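Local coordinates for major capsid protein (Faustovirus, PDB 5J7O) that probably forms the outer protein shell of a large double-stranded DNA virus, as a double jelly-roll capsid protein that assembles into trimers, at residues T134-T142 with Y150-V158; F341-T352 with L363-T374. All blocks are in the same frame, centred on the assembly; numbering follows the deposited sequence.

Both contacts are antiparallel strand pairs of one mixed sheet, and they follow each other along the chain: contact 1 (134-142 with 150-158) closes before contact 2 (341-352 with 363-374) opens. Their centres lie about 11 Å apart, each about 41 Å from the centre of the chain. Strands 149-158 and 341-351 are direct neighbours, so the four strands run side by side; Val158 O and Phe341 N, 2.7 Å apart, probably hydrogen-bond across the seam. Strand 503-521 continues the sheet beyond 364-375. Both contacts also touch a second subunit, which places this sheet in the trimer interface.

Contact 1 of 2, residues T134-T142 with Y150-V158; sequences TSTSVVSAT and YTLYTQSYV
With CG anti to the backbone N (chi1 -178°), Tyr150 brings its ring beside Ala141, whose CB lies 3.4 Å from Tyr150 OH and meets the ring obliquely. Leu152 has the same first torsion (chi1 -171°), and its CD1 reaches Val139 CG1 at 3.8 Å while also packing on Ala141 CB. Next along this face, Val139 CG2 lies alongside Thr154 CG2, the two side chains pointing the same way.

Tyr153 projects from the other face. Its ring edge runs beside Ser140 and Thr142, with CE1 3.6 Å from Thr142 OG1. On the same face Val138 CG1 packs 3.7 Å from Gln155 CB, the two side chains lying side by side.

Between the two faces, strands 138-142 and 150-158 form a hairpin, antiparallel at 161°. Three reciprocal pairs of backbone hydrogen bonds join Val138 to Gln155, Ser140 to Tyr153 and Thr142 to Thr151; the longest is Thr151 N to Thr142 O, 3.3 Å. Beyond the Val138-Gln155 pair, water 1 accepts from Tyr157 N and donates weakly to Thr136 O, bridging the strands where direct pairing has stopped.

Polar ends are anchored outside the hairpin: Tyr150 OH bonds Asp130 OD2, and Ser140 OG bonds the backbone nitrogens of Ile126 and Gly127. The backbone bonds thus hold the register of the hairpin, apolar contacts pack on both of its faces, and the hydroxyls of Tyr150 and Ser140 tie it to neighbouring parts of the chain.

Contact 2 of 2, residues F341-T352 with L363-T374; sequences FLQTTVETLLTT and LLTQYNRYTTYT
Strands 341-351 and 364-374 run antiparallel at 159°, their axes 4.5 Å apart at closest approach. Reciprocal backbone bonds pair Leu342 with Thr374, Thr344 with Thr372, Val346 with Tyr370 and Thr348 with Asn368. Toward the 350-352 end a classic beta bulge interrupts this pattern: Thr365 and Gln366 both face Leu350, whose O accepts from Thr365 N and whose N donates to Gln366 O.

A chi1 of 168° sends the Tyr367 ring away from its own backbone N and across to Glu347. Its OH donates to Glu347 OE1, which lies in the plane of the ring, while the carboxylate stands 86° to that plane; the modelled 2.4 Å is probably too short to be taken literally. Arg369 NE donates to Thr371 OG1 at 2.8 Å, with the acceptor in the guanidinium plane, which limits rotation of the group. Gln343 NE2 comes to its edge, 3.0 Å from Arg369 NH2, but both are donors and form no bond. On the other face water 5 bridges Leu342 O to the hydroxyls of Thr344, Thr372 and Thr374; water 6 lies near Thr348 O, Thr348 OG1 and Asn368 OD1, with more acceptors around it than its protons can serve.

In the sheet, strand 149-158 flanks 341-351 and strand 503-521 flanks 364-375. A second subunit adds Tyr486, in a cation-pi contact with Arg369, and Gly264, whose O accepts from Thr372 OG1, carrying this strand pair into the trimer interface.

Contact 1 of 2, residues T134-T142 with Y150-V158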
loop_
_atom_site.group_PDB
_atom_site.type_symbol
_atom_site.label_atom_id
_atom_site.label_comp_id
_atom_site.label_asym_id
_atom_site.label_seq_id
_atom_site.Cartn_x
_atom_site.Cartn_y
_atom_site.Cartn_z
ATOM N N THR B 134 43.822 22.903 6.978
ATOM C CA THR B 134 44.082 22.248 8.249
ATOM C C THR B 134 43.914 20.743 8.072
ATOM O O THR B 134 43.430 20.267 7.043
ATOM C CB THR B 134 43.129 22.784 9.333
ATOM O OG1 THR B 134 43.043 24.211 9.228
ATOM C CG2 THR B 134 43.612 22.431 10.739
ATOM N N SER B 135 44.344 19.987 9.081
ATOM C CA SER B 135 43.977 18.580 9.148
ATOM C C SER B 135 42.493 18.384 9.424
ATOM O O SER B 135 41.996 17.262 9.279
ATOM C CB SER B 135 44.805 17.874 10.224
ATOM O OG SER B 135 44.680 18.529 11.475
ATOM N N THR B 136 41.773 19.445 9.803
ATOM C CA THR B 136 40.379 19.340 10.206
ATOM C C THR B 136 39.421 20.215 9.409
ATOM O O THR B 136 38.205 20.073 9.583
ATOM C CB THR B 136 40.229 19.679 11.699
ATOM O OG1 THR B 136 40.852 20.941 11.972
ATOM C CG2 THR B 136 40.872 18.602 12.559
ATOM N N SER B 137 39.914 21.106 8.550
ATOM C CA SER B 137 39.027 21.932 7.740
ATOM C C SER B 137 39.813 22.546 6.592
ATOM O O SER B 137 41.031 22.720 6.670
ATOM C CB SER B 137 38.359 23.035 8.569
ATOM O OG SER B 137 39.292 24.041 8.927
ATOM N N VAL B 138 39.091 22.873 5.522
ATOM C CA VAL B 138 39.638 23.591 4.377
ATOM C C VAL B 138 38.827 24.870 4.206
ATOM O O VAL B 138 37.596 24.822 4.088
ATOM C CB VAL B 138 39.623 22.734 3.099
ATOM C CG1 VAL B 138 38.262 22.079 2.887
ATOM C CG2 VAL B 138 40.017 23.571 1.894
ATOM N N VAL B 139 39.511 26.013 4.214
ATOM C CA VAL B 139 38.863 27.318 4.222
ATOM C C VAL B 139 39.389 28.141 3.056
ATOM O O VAL B 139 40.602 28.207 2.831
ATOM C CB VAL B 139 39.093 28.061 5.554
ATOM C CG1 VAL B 139 38.532 29.474 5.482
ATOM C CG2 VAL B 139 38.458 27.297 6.705
ATOM N N SER B 140 38.472 28.760 2.312
ATOM C CA SER B 140 38.805 29.721 1.272
ATOM C C SER B 140 37.774 30.839 1.317
ATOM O O SER B 140 36.801 30.783 2.073
ATOM C CB SER B 140 38.846 29.068 -0.115
ATOM O OG SER B 140 37.628 28.405 -0.411
ATOM N N ALA B 141 37.984 31.861 0.491
ATOM C CA ALA B 141 37.102 33.018 0.516
ATOM C C ALA B 141 37.092 33.706 -0.841
ATOM O O ALA B 141 37.992 33.522 -1.665
ATOM C CB ALA B 141 37.515 34.011 1.607
ATOM N N THR B 142 36.054 34.513 -1.057
ATOM C CA THR B 142 35.931 35.353 -2.244
ATOM C C THR B 142 35.642 36.777 -1.791
ATOM O O THR B 142 34.587 37.042 -1.203
ATOM C CB THR B 142 34.829 34.853 -3.182
ATOM O OG1 THR B 142 35.227 33.613 -3.778
ATOM C CG2 THR B 142 34.560 35.878 -4.280
ATOM N N TYR B 150 31.761 39.631 2.050
ATOM C CA TYR B 150 32.866 38.695 2.191
ATOM C C TYR B 150 32.276 37.294 2.281
ATOM O O TYR B 150 31.535 36.990 3.222
ATOM C CB TYR B 150 33.696 39.033 3.431
ATOM C CG TYR B 150 34.913 38.163 3.668
ATOM C CD1 TYR B 150 36.042 38.276 2.866
ATOM C CD2 TYR B 150 34.943 37.253 4.717
ATOM C CE1 TYR B 150 37.161 37.493 3.091
ATOM C CE2 TYR B 150 36.056 36.466 4.949
ATOM C CZ TYR B 150 37.162 36.590 4.134
ATOM O OH TYR B 150 38.270 35.806 4.365
ATOM N N THR B 151 32.577 36.455 1.293
ATOM C CA THR B 151 32.002 35.120 1.191
ATOM C C THR B 151 33.048 34.095 1.610
ATOM O O THR B 151 34.097 33.978 0.970
ATOM C CB THR B 151 31.511 34.841 -0.230
ATOM O OG1 THR B 151 30.560 35.843 -0.611
ATOM C CG2 THR B 151 30.849 33.475 -0.301
ATOM N N LEU B 152 32.755 33.354 2.675
ATOM C CA LEU B 152 33.697 32.422 3.284
ATOM C C LEU B 152 33.190 30.997 3.098
ATOM O O LEU B 152 32.081 30.668 3.531
ATOM C CB LEU B 152 33.883 32.736 4.768
ATOM C CG LEU B 152 34.997 31.985 5.500
ATOM C CD1 LEU B 152 36.361 32.529 5.104
ATOM C CD2 LEU B 152 34.795 32.061 7.005
ATOM N N TYR B 153 34.006 30.157 2.466
ATOM C CA TYR B 153 33.679 28.761 2.215
ATOM C C TYR B 153 34.482 27.880 3.161
ATOM O O TYR B 153 35.713 27.970 3.203
ATOM C CB TYR B 153 33.980 28.374 0.764
ATOM C CG TYR B 153 33.386 29.297 -0.279
ATOM C CD1 TYR B 153 34.050 30.451 -0.671
ATOM C CD2 TYR B 153 32.172 29.002 -0.885
ATOM C CE1 TYR B 153 33.517 31.294 -1.628
ATOM C CE2 TYR B 153 31.631 29.838 -1.845
ATOM C CZ TYR B 153 32.308 30.982 -2.213
ATOM O OH TYR B 153 31.773 31.817 -3.167
ATOM N N THR B 154 33.790 27.022 3.907
ATOM C CA THR B 154 34.439 26.090 4.819
ATOM C C THR B 154 33.871 24.697 4.601
ATOM O O THR B 154 32.651 24.522 4.537
ATOM C CB THR B 154 34.250 26.508 6.283
ATOM O OG1 THR B 154 34.601 27.887 6.440
ATOM C CG2 THR B 154 35.129 25.661 7.196
ATOM N N GLN B 155 34.759 23.712 4.483
ATOM C CA GLN B 155 34.372 22.315 4.364
ATOM C C GLN B 155 35.158 21.487 5.370
ATOM O O GLN B 155 36.356 21.711 5.571
ATOM C CB GLN B 155 34.603 21.784 2.943
ATOM C CG GLN B 155 33.634 22.340 1.912
ATOM C CD GLN B 155 33.851 21.755 0.530
ATOM O OE1 GLN B 155 34.871 22.006 -0.110
ATOM N NE2 GLN B 155 32.889 20.966 0.064
ATOM N N SER B 156 34.477 20.536 6.002
ATOM C CA SER B 156 35.097 19.684 7.005
ATOM C C SER B 156 34.353 18.355 7.049
ATOM O O SER B 156 33.388 18.134 6.311
ATOM C CB SER B 156 35.105 20.365 8.379
ATOM O OG SER B 156 33.789 20.678 8.802
ATOM N N TYR B 157 34.815 17.465 7.921
ATOM C CA TYR B 157 34.194 16.166 8.127
ATOM C C TYR B 157 33.679 16.066 9.554
ATOM O O TYR B 157 34.367 16.456 10.502
ATOM C CB TYR B 157 35.175 15.024 7.846
ATOM C CG TYR B 157 35.642 14.960 6.412
ATOM C CD1 TYR B 157 34.758 14.644 5.388
ATOM C CD2 TYR B 157 36.966 15.207 6.081
ATOM C CE1 TYR B 157 35.180 14.582 4.074
ATOM C CE2 TYR B 157 37.399 15.146 4.771
ATOM C CZ TYR B 157 36.501 14.834 3.773
ATOM O OH TYR B 157 36.927 14.773 2.465
ATOM N N VAL B 158 32.461 15.543 9.699
ATOM C CA VAL B 158 31.824 15.373 10.997
ATOM C C VAL B 158 31.164 14.002 11.046
ATOM O O VAL B 158 30.914 13.369 10.019
ATOM C CB VAL B 158 30.776 16.474 11.286
ATOM C CG1 VAL B 158 31.450 17.822 11.484
ATOM C CG2 VAL B 158 29.757 16.544 10.157
HETATM O O HOH W 1 37.724 17.741 8.765
HETATM O O HOH W 2 37.482 26.370 1.077
HETATM O O HOH W 3 31.937 37.813 -1.536
HETATM O O HOH W 4 33.760 32.464 -5.313
#

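Contact 2 of 2, residues F341-T352 with L363-T374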
loop_
_atom_site.group_PDB
_atom_site.type_symbol
_atom_site.label_atom_id
_atom_site.label_comp_id
_atom_site.label_asym_id
_atom_site.label_seq_id
_atom_site.Cartn_x
_atom_site.Cartn_y
_atom_site.Cartn_z
ATOM N N PHE B 341 30.507 12.462 7.548
ATOM C CA PHE B 341 29.759 13.381 6.704
ATOM C C PHE B 341 30.624 14.575 6.334
ATOM O O PHE B 341 31.370 15.095 7.169
ATOM C CB PHE B 341 28.486 13.867 7.408
ATOM C CG PHE B 341 27.638 12.757 7.958
ATOM C CD1 PHE B 341 26.660 12.163 7.179
ATOM C CD2 PHE B 341 27.820 12.306 9.256
ATOM C CE1 PHE B 341 25.879 11.141 7.684
ATOM C CE2 PHE B 341 27.044 11.285 9.765
ATOM C CZ PHE B 341 26.072 10.701 8.978
ATOM N N LEU B 342 30.516 15.006 5.080
ATOM C CA LEU B 342 31.192 16.207 4.609
ATOM C C LEU B 342 30.301 17.413 4.875
ATOM O O LEU B 342 29.200 17.512 4.321
ATOM C CB LEU B 342 31.519 16.104 3.120
ATOM C CG LEU B 342 32.110 17.367 2.485
ATOM C CD1 LEU B 342 33.557 17.567 2.909
ATOM C CD2 LEU B 342 31.987 17.328 0.971
ATOM N N GLN B 343 30.772 18.323 5.721
ATOM C CA GLN B 343 30.037 19.539 6.042
ATOM C C GLN B 343 30.453 20.643 5.077
ATOM O O GLN B 343 31.628 21.019 5.030
ATOM C CB GLN B 343 30.293 19.959 7.489
ATOM C CG GLN B 343 29.658 21.285 7.873
ATOM C CD GLN B 343 29.868 21.626 9.333
ATOM O OE1 GLN B 343 30.476 20.861 10.080
ATOM N NE2 GLN B 343 29.361 22.779 9.750
ATOM N N THR B 344 29.495 21.154 4.309
ATOM C CA THR B 344 29.726 22.245 3.366
ATOM C C THR B 344 29.037 23.491 3.908
ATOM O O THR B 344 27.804 23.544 3.975
ATOM C CB THR B 344 29.205 21.892 1.975
ATOM O OG1 THR B 344 30.003 20.841 1.415
ATOM C CG2 THR B 344 29.257 23.108 1.059
ATOM N N THR B 345 29.829 24.490 4.291
ATOM C CA THR B 345 29.315 25.713 4.893
ATOM C C THR B 345 29.761 26.923 4.089
ATOM O O THR B 345 30.948 27.069 3.777
ATOM C CB THR B 345 29.782 25.854 6.344
ATOM O OG1 THR B 345 31.198 25.655 6.415
ATOM C CG2 THR B 345 29.090 24.838 7.222
ATOM N N VAL B 346 28.805 27.789 3.759
ATOM C CA VAL B 346 29.074 29.087 3.153
ATOM C C VAL B 346 28.563 30.160 4.100
ATOM O O VAL B 346 27.402 30.116 4.527
ATOM C CB VAL B 346 28.415 29.225 1.768
ATOM C CG1 VAL B 346 28.604 30.640 1.236
ATOM C CG2 VAL B 346 28.992 28.210 0.798
ATOM N N GLU B 347 29.429 31.111 4.439
ATOM C CA GLU B 347 29.065 32.251 5.267
ATOM C C GLU B 347 29.305 33.527 4.478
ATOM O O GLU B 347 30.360 33.690 3.858
ATOM C CB GLU B 347 29.869 32.277 6.569
ATOM C CG GLU B 347 29.616 31.093 7.482
ATOM C CD GLU B 347 30.640 30.992 8.595
ATOM O OE1 GLU B 347 30.323 31.372 9.742
ATOM O OE2 GLU B 347 31.769 30.540 8.316
ATOM N N THR B 348 28.325 34.424 4.497
ATOM C CA THR B 348 28.438 35.729 3.861
ATOM C C THR B 348 28.403 36.806 4.935
ATOM O O THR B 348 27.529 36.789 5.809
ATOM C CB THR B 348 27.313 35.953 2.847
ATOM O OG1 THR B 348 26.045 35.859 3.505
ATOM C CG2 THR B 348 27.383 34.915 1.735
ATOM N N LEU B 349 29.356 37.732 4.871
ATOM C CA LEU B 349 29.455 38.839 5.818
ATOM C C LEU B 349 29.292 40.142 5.047
ATOM O O LEU B 349 30.151 40.500 4.236
ATOM C CB LEU B 349 30.786 38.815 6.569
ATOM C CG LEU B 349 30.970 37.794 7.696
ATOM C CD1 LEU B 349 31.264 36.403 7.150
ATOM C CD2 LEU B 349 32.072 38.247 8.643
ATOM N N LEU B 350 28.192 40.848 5.303
ATOM C CA LEU B 350 27.929 42.136 4.668
ATOM C C LEU B 350 28.412 43.237 5.605
ATOM O O LEU B 350 27.717 43.612 6.553
ATOM C CB LEU B 350 26.448 42.289 4.341
ATOM C CG LEU B 350 25.986 43.651 3.812
ATOM C CD1 LEU B 350 26.712 44.014 2.526
ATOM C CD2 LEU B 350 24.480 43.665 3.603
ATOM N N THR B 351 29.614 43.743 5.353
ATOM C CA THR B 351 30.118 44.921 6.040
ATOM C C THR B 351 29.990 46.139 5.133
ATOM O O THR B 351 29.841 46.024 3.915
ATOM C CB THR B 351 31.577 44.738 6.473
ATOM O OG1 THR B 351 32.391 44.465 5.327
ATOM C CG2 THR B 351 31.703 43.594 7.470
ATOM N N THR B 352 30.035 47.321 5.750
ATOM C CA THR B 352 29.902 48.575 5.022
ATOM C C THR B 352 31.058 49.536 5.241
ATOM O O THR B 352 31.148 50.537 4.521
ATOM C CB THR B 352 28.596 49.292 5.406
ATOM O OG1 THR B 352 28.758 49.938 6.676
ATOM C CG2 THR B 352 27.438 48.304 5.493
ATOM N N LEU B 363 32.006 47.352 9.831
ATOM C CA LEU B 363 30.625 47.444 10.311
ATOM C C LEU B 363 29.808 46.322 9.681
ATOM O O LEU B 363 29.287 46.467 8.573
ATOM C CB LEU B 363 30.034 48.814 9.992
ATOM C CG LEU B 363 28.860 49.316 10.844
ATOM C CD1 LEU B 363 28.669 50.812 10.650
ATOM C CD2 LEU B 363 27.561 48.580 10.533
ATOM N N LEU B 364 29.668 45.211 10.402
ATOM C CA LEU B 364 28.932 44.056 9.899
ATOM C C LEU B 364 27.435 44.255 10.109
ATOM O O LEU B 364 26.975 44.402 11.246
ATOM C CB LEU B 364 29.402 42.780 10.592
ATOM C CG LEU B 364 28.598 41.528 10.235
ATOM C CD1 LEU B 364 28.761 41.184 8.762
ATOM C CD2 LEU B 364 28.995 40.353 11.113
ATOM N N THR B 365 26.676 44.238 9.013
ATOM C CA THR B 365 25.236 44.461 9.040
ATOM C C THR B 365 24.435 43.164 8.972
ATOM O O THR B 365 23.519 42.960 9.776
ATOM C CB THR B 365 24.830 45.383 7.883
ATOM O OG1 THR B 365 25.379 46.690 8.096
ATOM C CG2 THR B 365 23.316 45.485 7.779
ATOM N N GLN B 366 24.758 42.283 8.028
ATOM C CA GLN B 366 24.022 41.043 7.827
ATOM C C GLN B 366 24.985 39.868 7.760
ATOM O O GLN B 366 26.063 39.967 7.168
ATOM C CB GLN B 366 23.183 41.091 6.544
ATOM C CG GLN B 366 22.191 42.238 6.483
ATOM C CD GLN B 366 21.452 42.291 5.161
ATOM O OE1 GLN B 366 21.265 41.269 4.501
ATOM N NE2 GLN B 366 21.038 43.488 4.762
ATOM N N TYR B 367 24.582 38.754 8.366
ATOM C CA TYR B 367 25.327 37.506 8.317
ATOM C C TYR B 367 24.392 36.392 7.873
ATOM O O TYR B 367 23.234 36.337 8.297
ATOM C CB TYR B 367 25.948 37.169 9.685
ATOM C CG TYR B 367 26.495 35.759 9.797
ATOM C CD1 TYR B 367 27.808 35.470 9.445
ATOM C CD2 TYR B 367 25.698 34.719 10.264
ATOM C CE1 TYR B 367 28.308 34.183 9.551
ATOM C CE2 TYR B 367 26.188 33.434 10.367
ATOM C CZ TYR B 367 27.492 33.170 10.008
ATOM O OH TYR B 367 27.981 31.888 10.120
ATOM N N ASN B 368 24.898 35.511 7.015
ATOM C CA ASN B 368 24.152 34.348 6.556
ATOM C C ASN B 368 25.058 33.130 6.589
ATOM O O ASN B 368 26.242 33.220 6.253
ATOM C CB ASN B 368 23.603 34.545 5.136
ATOM C CG ASN B 368 22.489 35.570 5.077
ATOM O OD1 ASN B 368 22.731 36.775 5.161
ATOM N ND2 ASN B 368 21.258 35.097 4.918
ATOM N N ARG B 369 24.500 31.993 6.997
ATOM C CA ARG B 369 25.208 30.721 6.969
ATOM C C ARG B 369 24.363 29.697 6.227
ATOM O O ARG B 369 23.156 29.592 6.463
ATOM C CB ARG B 369 25.530 30.219 8.381
ATOM C CG ARG B 369 26.127 28.818 8.405
ATOM C CD ARG B 369 26.603 28.424 9.790
ATOM N NE ARG B 369 26.993 27.018 9.842
ATOM C CZ ARG B 369 27.638 26.459 10.860
ATOM N NH1 ARG B 369 27.978 27.187 11.916
ATOM N NH2 ARG B 369 27.949 25.170 10.821
ATOM N N TYR B 370 25.001 28.951 5.329
ATOM C CA TYR B 370 24.351 27.888 4.572
ATOM C C TYR B 370 25.156 26.616 4.783
ATOM O O TYR B 370 26.354 26.587 4.485
ATOM C CB TYR B 370 24.269 28.236 3.083
ATOM C CG TYR B 370 23.638 29.579 2.779
ATOM C CD1 TYR B 370 22.299 29.674 2.423
ATOM C CD2 TYR B 370 24.385 30.751 2.833
ATOM C CE1 TYR B 370 21.718 30.898 2.139
ATOM C CE2 TYR B 370 23.814 31.978 2.551
ATOM C CZ TYR B 370 22.481 32.046 2.204
ATOM O OH TYR B 370 21.910 33.266 1.922
ATOM N N THR B 371 24.509 25.568 5.293
ATOM C CA THR B 371 25.205 24.352 5.700
ATOM C C THR B 371 24.501 23.127 5.137
ATOM O O THR B 371 23.316 22.910 5.410
ATOM C CB THR B 371 25.292 24.254 7.226
ATOM O OG1 THR B 371 26.010 25.382 7.739
ATOM C CG2 THR B 371 26.002 22.971 7.637
ATOM N N THR B 372 25.236 22.326 4.368
ATOM C CA THR B 372 24.769 21.042 3.871
ATOM C C THR B 372 25.706 19.939 4.352
ATOM O O THR B 372 26.850 20.193 4.742
ATOM C CB THR B 372 24.693 21.015 2.336
ATOM O OG1 THR B 372 26.015 20.944 1.788
ATOM C CG2 THR B 372 23.993 22.258 1.809
ATOM N N TYR B 373 25.209 18.704 4.316
ATOM C CA TYR B 373 25.979 17.539 4.726
ATOM C C TYR B 373 25.885 16.464 3.654
ATOM O O TYR B 373 24.806 16.204 3.116
ATOM C CB TYR B 373 25.487 16.982 6.066
ATOM C CG TYR B 373 25.442 18.008 7.175
ATOM C CD1 TYR B 373 26.576 18.311 7.916
ATOM C CD2 TYR B 373 24.262 18.673 7.480
ATOM C CE1 TYR B 373 26.538 19.250 8.929
ATOM C CE2 TYR B 373 24.214 19.612 8.492
ATOM C CZ TYR B 373 25.353 19.896 9.212
ATOM O OH TYR B 373 25.307 20.829 10.221
ATOM N N THR B 374 27.018 15.838 3.353
ATOM C CA THR B 374 27.093 14.806 2.321
ATOM C C THR B 374 27.777 13.573 2.895
ATOM O O THR B 374 28.971 13.649 3.258
ATOM C CB THR B 374 27.844 15.315 1.094
ATOM O OG1 THR B 374 27.454 16.667 0.821
ATOM C CG2 THR B 374 27.528 14.451 -0.119
HETATM O O HOH W 5 28.259 18.633 2.200
HETATM O O HOH W 6 25.428 38.107 4.745
#